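Putative uncharacterized protein PH0242 (PDB 3VU1) belongs to the oligosaccharyltransferase family as an archaeal AglB protein, represented here by its strand-rich C-terminal globular domain. Local coordinates at residues T124-Q129 with Y135-A140; I155-G160 with Y192-T197; T419-K424 with E472-V477. All blocks are in the same frame, centred on the assembly; numbering follows the deposited sequence. Where two conformers were deposited one is given.

Contact 1. Residues T124-Q129 with Y135-A140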
loop_
_atom_site.group_PDB
_atom_site.type_symbol
_atom_site.label_atom_id
_atom_site.label_comp_id
_atom_site.label_asym_id
_atom_site.label_seq_id
_atom_site.Cartn_x
_atom_site.Cartn_y
_atom_site.Cartn_z
ATOM N N THR A 124 -14.743 1.162 -15.607
ATOM C CA THR A 124 -13.460 1.712 -15.151
ATOM C C THR A 124 -12.213 0.976 -15.668
ATOM O O THR A 124 -11.190 1.615 -15.959
ATOM C CB THR A 124 -13.391 1.899 -13.624
ATOM O OG1 THR A 124 -13.732 0.664 -12.980
ATOM C CG2 THR A 124 -14.361 3.026 -13.177
ATOM N N ILE A 125 -12.316 -0.353 -15.790
ATOM C CA ILE A 125 -11.215 -1.216 -16.218
ATOM C C ILE A 125 -11.725 -2.429 -17.002
ATOM O O ILE A 125 -12.571 -3.166 -16.547
ATOM C CB ILE A 125 -10.337 -1.720 -15.037
ATOM C CG1 ILE A 125 -9.963 -0.577 -14.117
ATOM C CG2 ILE A 125 -9.056 -2.379 -15.557
ATOM C CD1 ILE A 125 -8.792 -0.889 -13.222
ATOM N N LEU A 126 -11.169 -2.620 -18.180
ATOM C CA LEU A 126 -11.439 -3.765 -18.993
ATOM C C LEU A 126 -10.085 -4.342 -19.410
ATOM O O LEU A 126 -9.124 -3.592 -19.649
ATOM C CB LEU A 126 -12.199 -3.316 -20.211
ATOM C CG LEU A 126 -13.333 -4.176 -20.736
ATOM C CD1 LEU A 126 -14.196 -4.749 -19.620
ATOM C CD2 LEU A 126 -14.158 -3.255 -21.615
ATOM N N LEU A 127 -10.012 -5.673 -19.468
ATOM C CA LEU A 127 -8.787 -6.374 -19.814
ATOM C C LEU A 127 -8.896 -7.073 -21.162
ATOM O O LEU A 127 -9.931 -7.677 -21.510
ATOM C CB LEU A 127 -8.407 -7.385 -18.742
ATOM C CG LEU A 127 -8.001 -6.750 -17.431
ATOM C CD1 LEU A 127 -7.470 -7.828 -16.507
ATOM C CD2 LEU A 127 -6.973 -5.631 -17.629
ATOM N N THR A 128 -7.824 -6.986 -21.934
ATOM C CA THR A 128 -7.772 -7.734 -23.166
ATOM C C THR A 128 -6.551 -8.638 -23.156
ATOM O O THR A 128 -5.553 -8.335 -22.512
ATOM C CB THR A 128 -7.833 -6.817 -24.403
ATOM O OG1 THR A 128 -6.753 -5.880 -24.365
ATOM C CG2 THR A 128 -9.191 -6.076 -24.472
ATOM N N GLN A 129 -6.669 -9.774 -23.836
ATOM C CA GLN A 129 -5.635 -10.803 -23.861
ATOM C C GLN A 129 -4.908 -10.628 -25.167
ATOM O O GLN A 129 -5.535 -10.445 -26.201
ATOM C CB GLN A 129 -6.295 -12.183 -23.806
ATOM C CG GLN A 129 -5.661 -13.174 -22.837
ATOM C CD GLN A 129 -5.413 -12.591 -21.445
ATOM O OE1 GLN A 129 -6.333 -12.065 -20.808
ATOM N NE2 GLN A 129 -4.161 -12.684 -20.966
ATOM N N TYR A 135 -5.031 -7.520 -29.490
ATOM C CA TYR A 135 -5.547 -7.791 -28.148
ATOM C C TYR A 135 -7.052 -7.931 -28.146
ATOM O O TYR A 135 -7.752 -7.045 -28.641
ATOM C CB TYR A 135 -5.210 -6.629 -27.236
ATOM C CG TYR A 135 -3.750 -6.461 -26.964
ATOM C CD1 TYR A 135 -2.958 -5.664 -27.792
ATOM C CD2 TYR A 135 -3.160 -7.096 -25.872
ATOM C CE1 TYR A 135 -1.615 -5.517 -27.546
ATOM C CE2 TYR A 135 -1.816 -6.950 -25.614
ATOM C CZ TYR A 135 -1.055 -6.166 -26.459
ATOM O OH TYR A 135 0.270 -6.021 -26.190
ATOM N N VAL A 136 -7.543 -9.016 -27.554
ATOM C CA VAL A 136 -8.960 -9.357 -27.638
ATOM C C VAL A 136 -9.624 -9.568 -26.288
ATOM O O VAL A 136 -8.977 -10.016 -25.321
ATOM C CB VAL A 136 -9.215 -10.653 -28.477
ATOM C CG1 VAL A 136 -8.993 -10.408 -29.959
ATOM C CG2 VAL A 136 -8.381 -11.832 -27.981
ATOM N N ASN A 137 -10.914 -9.221 -26.255
ATOM C CA ASN A 137 -11.869 -9.677 -25.246
ATOM C C ASN A 137 -13.205 -10.010 -25.943
ATOM O O ASN A 137 -14.060 -9.129 -26.151
ATOM C CB ASN A 137 -12.050 -8.640 -24.122
ATOM C CG ASN A 137 -12.943 -9.134 -22.968
ATOM O OD1 ASN A 137 -13.776 -10.050 -23.111
ATOM N ND2 ASN A 137 -12.782 -8.504 -21.822
ATOM N N PRO A 138 -13.371 -11.288 -26.329
ATOM C CA PRO A 138 -14.582 -11.800 -26.937
ATOM C C PRO A 138 -15.864 -11.349 -26.230
ATOM O O PRO A 138 -16.752 -10.804 -26.895
ATOM C CB PRO A 138 -14.424 -13.324 -26.800
ATOM C CG PRO A 138 -13.220 -13.547 -25.933
ATOM C CD PRO A 138 -12.361 -12.354 -26.209
ATOM N N TYR A 139 -15.936 -11.555 -24.910
ATOM C CA TYR A 139 -17.166 -11.305 -24.149
ATOM C C TYR A 139 -17.608 -9.846 -24.240
ATOM O O TYR A 139 -18.810 -9.566 -24.296
ATOM C CB TYR A 139 -17.007 -11.749 -22.688
ATOM C CG TYR A 139 -18.243 -11.639 -21.794
ATOM C CD1 TYR A 139 -19.243 -12.613 -21.816
ATOM C CD2 TYR A 139 -18.378 -10.585 -20.891
ATOM C CE1 TYR A 139 -20.350 -12.520 -20.986
ATOM C CE2 TYR A 139 -19.473 -10.489 -20.052
ATOM C CZ TYR A 139 -20.451 -11.460 -20.097
ATOM O OH TYR A 139 -21.535 -11.346 -19.256
ATOM N N ALA A 140 -16.648 -8.919 -24.272
ATOM C CA ALA A 140 -16.949 -7.485 -24.428
ATOM C C ALA A 140 -16.912 -7.042 -25.883
ATOM O O ALA A 140 -17.147 -5.876 -26.170
ATOM C CB ALA A 140 -15.980 -6.646 -23.609
#
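Gln129 and Val136 form an antiparallel hydrogen-bonded pair, the one bridge that joins these two segments. Its two nearly straight backbone bonds are of equal length: Gln129 N to Val136 O and Val136 N to Gln129 O both measure 2.8 Å. From there the strands splay apart, their directions making an angle of 121° between the short strand segments 125-129 and 135-137. Beside the bridge, Thr128 CA approaches Val136 O at 3.4 Å in a CA-H...O contact.

Where the backbones part, a side chain takes over. Asn137 extends its carboxamide with CG anti to the backbone N (chi1 -174°), which carries ND2 to Leu127 O at 3.0 Å. This bond approaches almost along the C=O axis, but it is bent at the hydrogen, and the carbonyl oxygen is tilted from the amide plane by about 31°. The other end of the same carboxamide serves its own chain: OD1 accepts from Ala140 N at 3.3 Å in an Asx motif, with the donor above the carbonyl plane. The amide thus links strand 125-129 to the turn 138-140 of its own segment. Thr128 sits within the angle of the splay, its CG2 against Asn137 CB at 3.9 Å and its OG1 beside Tyr135 CB, the Thr128 and Tyr135 side chains crossing at about a right angle. At the open end, Leu126 CD2 touches Ala140 CB at 4.3 Å.

The pair belongs to the beta hairpin of strands 125-130 and 134-137 in the Insert region. Strand 200-205 flanks the first strand and its Gly201 O binds Thr128 OG1, while strand 142-148 continues the sheet beyond the second. Tyr135 OH probably hydrogen-bonds to Thr197 O, and Trp94 packs on Ile125 and Leu127.

Contact 2. Residues I155-G160 with Y192-T197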
loop_
_atom_site.group_PDB
_atom_site.type_symbol
_atom_site.label_atom_id
_atom_site.label_comp_id
_atom_site.label_asym_id
_atom_site.label_seq_id
_atom_site.Cartn_x
_atom_site.Cartn_y
_atom_site.Cartn_z
ATOM N N ILE A 155 -3.515 3.833 -32.040
ATOM C CA ILE A 155 -4.173 2.701 -31.429
ATOM C C ILE A 155 -5.635 2.735 -31.815
ATOM O O ILE A 155 -6.282 3.760 -31.703
ATOM C CB ILE A 155 -3.943 2.636 -29.898
ATOM C CG1 ILE A 155 -2.444 2.537 -29.576
ATOM C CG2 ILE A 155 -4.706 1.473 -29.254
ATOM C CD1 ILE A 155 -1.761 1.301 -30.112
ATOM N N ALA A 156 -6.141 1.612 -32.306
ATOM C CA ALA A 156 -7.558 1.491 -32.600
ATOM C C ALA A 156 -8.222 0.486 -31.658
ATOM O O ALA A 156 -7.800 -0.666 -31.560
ATOM C CB ALA A 156 -7.772 1.086 -34.051
ATOM N N VAL A 157 -9.264 0.934 -30.968
ATOM C CA VAL A 157 -10.055 0.061 -30.124
ATOM C C VAL A 157 -11.385 -0.096 -30.819
ATOM O O VAL A 157 -12.108 0.879 -31.002
ATOM C CB VAL A 157 -10.258 0.659 -28.713
ATOM C CG1 VAL A 157 -11.119 -0.260 -27.848
ATOM C CG2 VAL A 157 -8.916 0.935 -28.037
ATOM N N ASN A 158 -11.691 -1.325 -31.231
ATOM C CA ASN A 158 -12.966 -1.641 -31.879
ATOM C C ASN A 158 -13.881 -2.305 -30.891
ATOM O O ASN A 158 -13.521 -3.325 -30.270
ATOM C CB ASN A 158 -12.771 -2.556 -33.090
ATOM C CG ASN A 158 -11.778 -1.996 -34.090
ATOM O OD1 ASN A 158 -10.799 -2.652 -34.434
ATOM N ND2 ASN A 158 -12.012 -0.772 -34.548
ATOM N N ILE A 159 -15.055 -1.708 -30.734
ATOM C CA ILE A 159 -16.062 -2.201 -29.812
ATOM C C ILE A 159 -17.314 -2.368 -30.635
ATOM O O ILE A 159 -18.007 -1.387 -30.923
ATOM C CB ILE A 159 -16.313 -1.196 -28.667
ATOM C CG1 ILE A 159 -14.974 -0.711 -28.086
ATOM C CG2 ILE A 159 -17.219 -1.814 -27.601
ATOM C CD1 ILE A 159 -15.097 0.271 -26.939
ATOM N N GLY A 160 -17.597 -3.604 -31.032
ATOM C CA GLY A 160 -18.611 -3.857 -32.061
ATOM C C GLY A 160 -18.220 -3.157 -33.359
ATOM O O GLY A 160 -17.056 -3.192 -33.784
ATOM N N TYR A 192 -10.867 7.122 -22.462
ATOM C CA TYR A 192 -10.128 5.974 -21.994
ATOM C C TYR A 192 -8.676 6.064 -22.361
ATOM O O TYR A 192 -8.308 6.686 -23.350
ATOM C CB TYR A 192 -10.739 4.698 -22.562
ATOM C CG TYR A 192 -12.078 4.394 -21.944
ATOM C CD1 TYR A 192 -13.240 4.968 -22.448
ATOM C CD2 TYR A 192 -12.178 3.555 -20.826
ATOM C CE1 TYR A 192 -14.472 4.710 -21.865
ATOM C CE2 TYR A 192 -13.409 3.293 -20.243
ATOM C CZ TYR A 192 -14.549 3.876 -20.763
ATOM O OH TYR A 192 -15.775 3.632 -20.191
ATOM N N VAL A 193 -7.861 5.429 -21.544
ATOM C CA VAL A 193 -6.425 5.327 -21.737
ATOM C C VAL A 193 -6.147 3.848 -22.029
ATOM O O VAL A 193 -6.851 2.989 -21.482
ATOM C CB VAL A 193 -5.671 5.809 -20.457
ATOM C CG1 VAL A 193 -4.202 5.396 -20.475
ATOM C CG2 VAL A 193 -5.797 7.319 -20.294
ATOM N N VAL A 194 -5.163 3.540 -22.890
ATOM C CA VAL A 194 -4.816 2.139 -23.132
ATOM C C VAL A 194 -3.414 1.868 -22.702
ATOM O O VAL A 194 -2.551 2.687 -22.918
ATOM C CB VAL A 194 -4.990 1.722 -24.587
ATOM C CG1 VAL A 194 -4.411 0.335 -24.814
ATOM C CG2 VAL A 194 -6.458 1.701 -24.945
ATOM N N TYR A 195 -3.201 0.734 -22.047
ATOM C CA TYR A 195 -1.848 0.275 -21.739
ATOM C C TYR A 195 -1.612 -1.067 -22.405
ATOM O O TYR A 195 -2.369 -2.026 -22.166
ATOM C CB TYR A 195 -1.628 0.128 -20.245
ATOM C CG TYR A 195 -1.695 1.420 -19.473
ATOM C CD1 TYR A 195 -0.761 2.438 -19.670
ATOM C CD2 TYR A 195 -2.708 1.627 -18.521
ATOM C CE1 TYR A 195 -0.834 3.618 -18.941
ATOM C CE2 TYR A 195 -2.780 2.791 -17.790
ATOM C CZ TYR A 195 -1.845 3.781 -17.993
ATOM O OH TYR A 195 -1.946 4.933 -17.244
ATOM N N LEU A 196 -0.581 -1.125 -23.252
ATOM C CA LEU A 196 -0.239 -2.355 -23.966
ATOM C C LEU A 196 0.973 -2.996 -23.336
ATOM O O LEU A 196 2.031 -2.376 -23.265
ATOM C CB LEU A 196 0.005 -2.076 -25.454
ATOM C CG LEU A 196 -1.222 -1.576 -26.229
ATOM C CD1 LEU A 196 -0.939 -1.470 -27.712
ATOM C CD2 LEU A 196 -2.471 -2.420 -25.993
ATOM N N THR A 197 0.811 -4.219 -22.854
ATOM C CA THR A 197 1.942 -4.981 -22.311
ATOM C C THR A 197 2.120 -6.238 -23.174
ATOM O O THR A 197 1.271 -6.527 -24.028
ATOM C CB THR A 197 1.768 -5.368 -20.815
ATOM O OG1 THR A 197 0.855 -6.461 -20.688
ATOM C CG2 THR A 197 1.257 -4.193 -19.982
#
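Aromatic rings border this contact without entering it: Ile155 and Val157 meet Val194 and Leu196 through methyl groups alone, while Tyr195 points to the other side of its strand. One face of the Tyr195 ring carries Val193 CG1, 3.8 Å above the plane and displaced toward the rim. Its hydroxyl is engaged by Ala209 O and Thr222 OG1. The Tyr192 ring meets that of Phe190, their planes inclined at about 40°.

The touching groups are aliphatic and buried. Ile155 and Leu196 reach for each other tip to tip, CD1 of Ile155 meeting CD1 of Leu196 at 3.8 Å. Both bends of the isoleucine matter here: with chi1 at -59° and chi2 at -62° its chain folds so that the terminal methyl goes to the leucine. Val157 and Val194 behave differently, sliding past one another in opposite directions, with only their CG2 methyls in touch, Val157 CG2 to Val194 CG2 at 4.0 Å. The backbones stand well apart, Ile155 CA and Val194 CA being 8.3 Å from each other, as expected of strands that face across a core and are not paired edge to edge.

Both strands belong to one strongly curved mixed sheet, within which 153-159 and 192-196 are far apart in strand order. Ile144 of strand 142-148 packs on Ile155 and Val157, Leu203 of strand 200-205 covers Val194, and Ser169 of strand 168-171 touches both Ile155 and Val194. Val157 also pairs through its backbone with Cys164, which forms a disulfide with Cys184 of the outermost strand 183-184.

Contact 3. Residues T419-K424 with E472-V477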
loop_
_atom_site.group_PDB
_atom_site.type_symbol
_atom_site.label_atom_id
_atom_site.label_comp_id
_atom_site.label_asym_id
_atom_site.label_seq_id
_atom_site.Cartn_x
_atom_site.Cartn_y
_atom_site.Cartn_z
ATOM N N THR A 419 -6.177 9.781 12.794
ATOM C CA THR A 419 -5.887 9.066 14.012
ATOM C C THR A 419 -5.308 10.070 15.006
ATOM O O THR A 419 -4.688 11.056 14.603
ATOM C CB THR A 419 -4.825 7.975 13.803
ATOM O OG1 THR A 419 -3.578 8.597 13.468
ATOM C CG2 THR A 419 -5.224 7.017 12.707
ATOM N N PHE A 420 -5.531 9.831 16.297
ATOM C CA PHE A 420 -4.913 10.611 17.346
ATOM C C PHE A 420 -4.915 9.808 18.614
ATOM O O PHE A 420 -5.778 8.956 18.817
ATOM C CB PHE A 420 -5.548 12.010 17.528
ATOM C CG PHE A 420 -7.027 12.015 17.855
ATOM C CD1 PHE A 420 -7.986 12.134 16.840
ATOM C CD2 PHE A 420 -7.475 11.956 19.185
ATOM C CE1 PHE A 420 -9.357 12.177 17.152
ATOM C CE2 PHE A 420 -8.845 11.984 19.493
ATOM C CZ PHE A 420 -9.791 12.104 18.481
ATOM N N PHE A 421 -3.915 10.054 19.449
ATOM C CA PHE A 421 -3.803 9.390 20.737
ATOM C C PHE A 421 -4.646 10.102 21.782
ATOM O O PHE A 421 -4.443 11.279 22.050
ATOM C CB PHE A 421 -2.343 9.299 21.150
ATOM C CG PHE A 421 -1.553 8.363 20.292
ATOM C CD1 PHE A 421 -0.572 8.841 19.439
ATOM C CD2 PHE A 421 -1.822 6.988 20.305
ATOM C CE1 PHE A 421 0.144 7.962 18.632
ATOM C CE2 PHE A 421 -1.109 6.105 19.497
ATOM C CZ PHE A 421 -0.122 6.595 18.663
ATOM N N ILE A 422 -5.612 9.379 22.347
ATOM C CA ILE A 422 -6.548 9.937 23.328
ATOM C C ILE A 422 -5.839 10.089 24.675
ATOM O O ILE A 422 -5.826 11.168 25.245
ATOM C CB ILE A 422 -7.805 9.048 23.493
ATOM C CG1 ILE A 422 -8.515 8.845 22.155
ATOM C CG2 ILE A 422 -8.777 9.640 24.509
ATOM C CD1 ILE A 422 -9.186 7.490 22.066
ATOM N N THR A 423 -5.231 9.007 25.161
ATOM C CA THR A 423 -4.604 9.004 26.462
ATOM C C THR A 423 -3.565 7.899 26.542
ATOM O O THR A 423 -3.699 6.856 25.892
ATOM C CB THR A 423 -5.639 8.795 27.591
ATOM O OG1 THR A 423 -4.984 8.925 28.851
ATOM C CG2 THR A 423 -6.272 7.385 27.536
ATOM N N LYS A 424 -2.540 8.136 27.356
ATOM C CA LYS A 424 -1.476 7.179 27.605
ATOM C C LYS A 424 -1.897 6.371 28.804
ATOM O O LYS A 424 -2.350 6.936 29.771
ATOM C CB LYS A 424 -0.195 7.940 27.921
ATOM C CG LYS A 424 1.080 7.142 27.755
ATOM C CD LYS A 424 2.228 8.133 27.780
ATOM C CE LYS A 424 3.551 7.479 27.448
ATOM N NZ LYS A 424 4.669 8.428 27.698
ATOM N N GLU A 472 -9.018 2.156 20.303
ATOM C CA GLU A 472 -8.220 0.955 20.234
ATOM C C GLU A 472 -7.042 1.080 21.126
ATOM O O GLU A 472 -6.531 2.177 21.308
ATOM C CB GLU A 472 -7.723 0.731 18.812
ATOM C CG GLU A 472 -8.795 0.452 17.766
ATOM C CD GLU A 472 -8.187 0.202 16.401
ATOM O OE1 GLU A 472 -7.864 -0.961 16.112
ATOM O OE2 GLU A 472 -8.029 1.165 15.625
ATOM N N PRO A 473 -6.608 -0.042 21.708
ATOM C CA PRO A 473 -5.370 -0.045 22.441
ATOM C C PRO A 473 -4.210 -0.225 21.457
ATOM O O PRO A 473 -4.319 -1.003 20.515
ATOM C CB PRO A 473 -5.521 -1.245 23.347
ATOM C CG PRO A 473 -6.318 -2.185 22.531
ATOM C CD PRO A 473 -7.314 -1.320 21.824
ATOM N N VAL A 474 -3.135 0.527 21.656
ATOM C CA VAL A 474 -2.020 0.570 20.715
ATOM C C VAL A 474 -0.734 0.588 21.538
ATOM O O VAL A 474 -0.598 1.395 22.476
ATOM C CB VAL A 474 -2.110 1.822 19.785
ATOM C CG1 VAL A 474 -0.834 2.036 18.994
ATOM C CG2 VAL A 474 -3.277 1.698 18.824
ATOM N N PHE A 475 0.186 -0.315 21.193
ATOM C CA PHE A 475 1.483 -0.398 21.852
ATOM C C PHE A 475 2.527 0.305 21.016
ATOM O O PHE A 475 2.780 -0.117 19.898
ATOM C CB PHE A 475 1.873 -1.848 22.063
ATOM C CG PHE A 475 1.016 -2.556 23.056
ATOM C CD1 PHE A 475 -0.222 -3.097 22.684
ATOM C CD2 PHE A 475 1.432 -2.681 24.385
ATOM C CE1 PHE A 475 -1.027 -3.762 23.618
ATOM C CE2 PHE A 475 0.622 -3.330 25.330
ATOM C CZ PHE A 475 -0.605 -3.875 24.941
ATOM N N ILE A 476 3.113 1.374 21.556
ATOM C CA ILE A 476 4.146 2.146 20.852
ATOM C C ILE A 476 5.552 1.789 21.338
ATOM O O ILE A 476 5.815 1.797 22.523
ATOM C CB ILE A 476 3.932 3.669 20.975
ATOM C CG1 ILE A 476 2.561 4.068 20.436
ATOM C CG2 ILE A 476 5.035 4.433 20.243
ATOM C CD1 ILE A 476 2.265 3.539 19.060
ATOM N N VAL A 477 6.442 1.472 20.402
ATOM C CA VAL A 477 7.819 1.085 20.694
ATOM C C VAL A 477 8.738 1.760 19.689
ATOM O O VAL A 477 8.246 2.315 18.686
ATOM C CB VAL A 477 8.002 -0.433 20.567
ATOM C CG1 VAL A 477 7.109 -1.171 21.549
ATOM C CG2 VAL A 477 7.715 -0.899 19.145
#
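Phe421 spans the distance to Val474 and Ile476 with the far end of its ring. CE2 of Phe421 lies 4.1 Å from Val474 CG1, a methyl that sits at the ring edge, close to the ring plane. The neighbouring corner, Phe421 CZ, meets Ile476 CD1 at 3.9 Å, and here the methyl approaches obliquely. Phe421 and Val474 cross at about a right angle, whereas the Ile476 chain arrives from the opposite direction to the ring. Val474 turns CG1 anti to its own nitrogen (chi1 169°), the rotation that sets this methyl at the edge of the Phe421 ring, and Ile476 brings both CG1 and CD1 close to Phe421 CZ.

Behind the ring and methyls the two strands are not direct neighbours. Phe421 CA and Val474 CA stand 9.0 Å apart, because strand 385-401 runs between them and pairs with strand 412-431 along one edge and with strand 464-487 along the other. Ile422 and Thr423 both face Leu391 in a classic beta bulge next to Phe421, and Val474 bonds through its backbone to Tyr390. The ring of Tyr390 also meets that of Phe421, their planes at about 45°, so the phenylalanine reaches over the middle strand to its partners.

Further out, Pro346 of strand 336-356 packs on Val474 and Lys344 on Ile476. Charged groups lie around the apolar patch: Glu472 forms a salt bridge with Arg392, and Lys424, whose side chain lies on Tyr390, forms one with Glu427.

The contact itself is wholly apolar and small, with 105 Å² buried between the segments. Phe421 is largely exposed, yet its ring end shelters against the buried Val474, so dispersion and the removal of methyl surface from water probably supply most of what the contact contributes in this Peripheral 2 region.

In the fold
From the N terminus, contact 1 comes first and closes a tight hairpin with five residues between its segments. Contact 2 opens after it and closes a loop of 31 residues, bringing distant strands of the same curved sheet face to face. The two lie side by side, centres about 9 Å apart, and Tyr135 CE1 of contact 1 packs on Leu196 CD2 of contact 2 at 3.6 Å. Contact 3 closes a longer excursion of 47 residues that includes helix 448-460, on the opposite side of the chain's centre, its centre about 47 Å from that of contact 1. All three follow in series, none nested or crossing: two join strands within the Insert region, the third joins strands within the Peripheral 2 region.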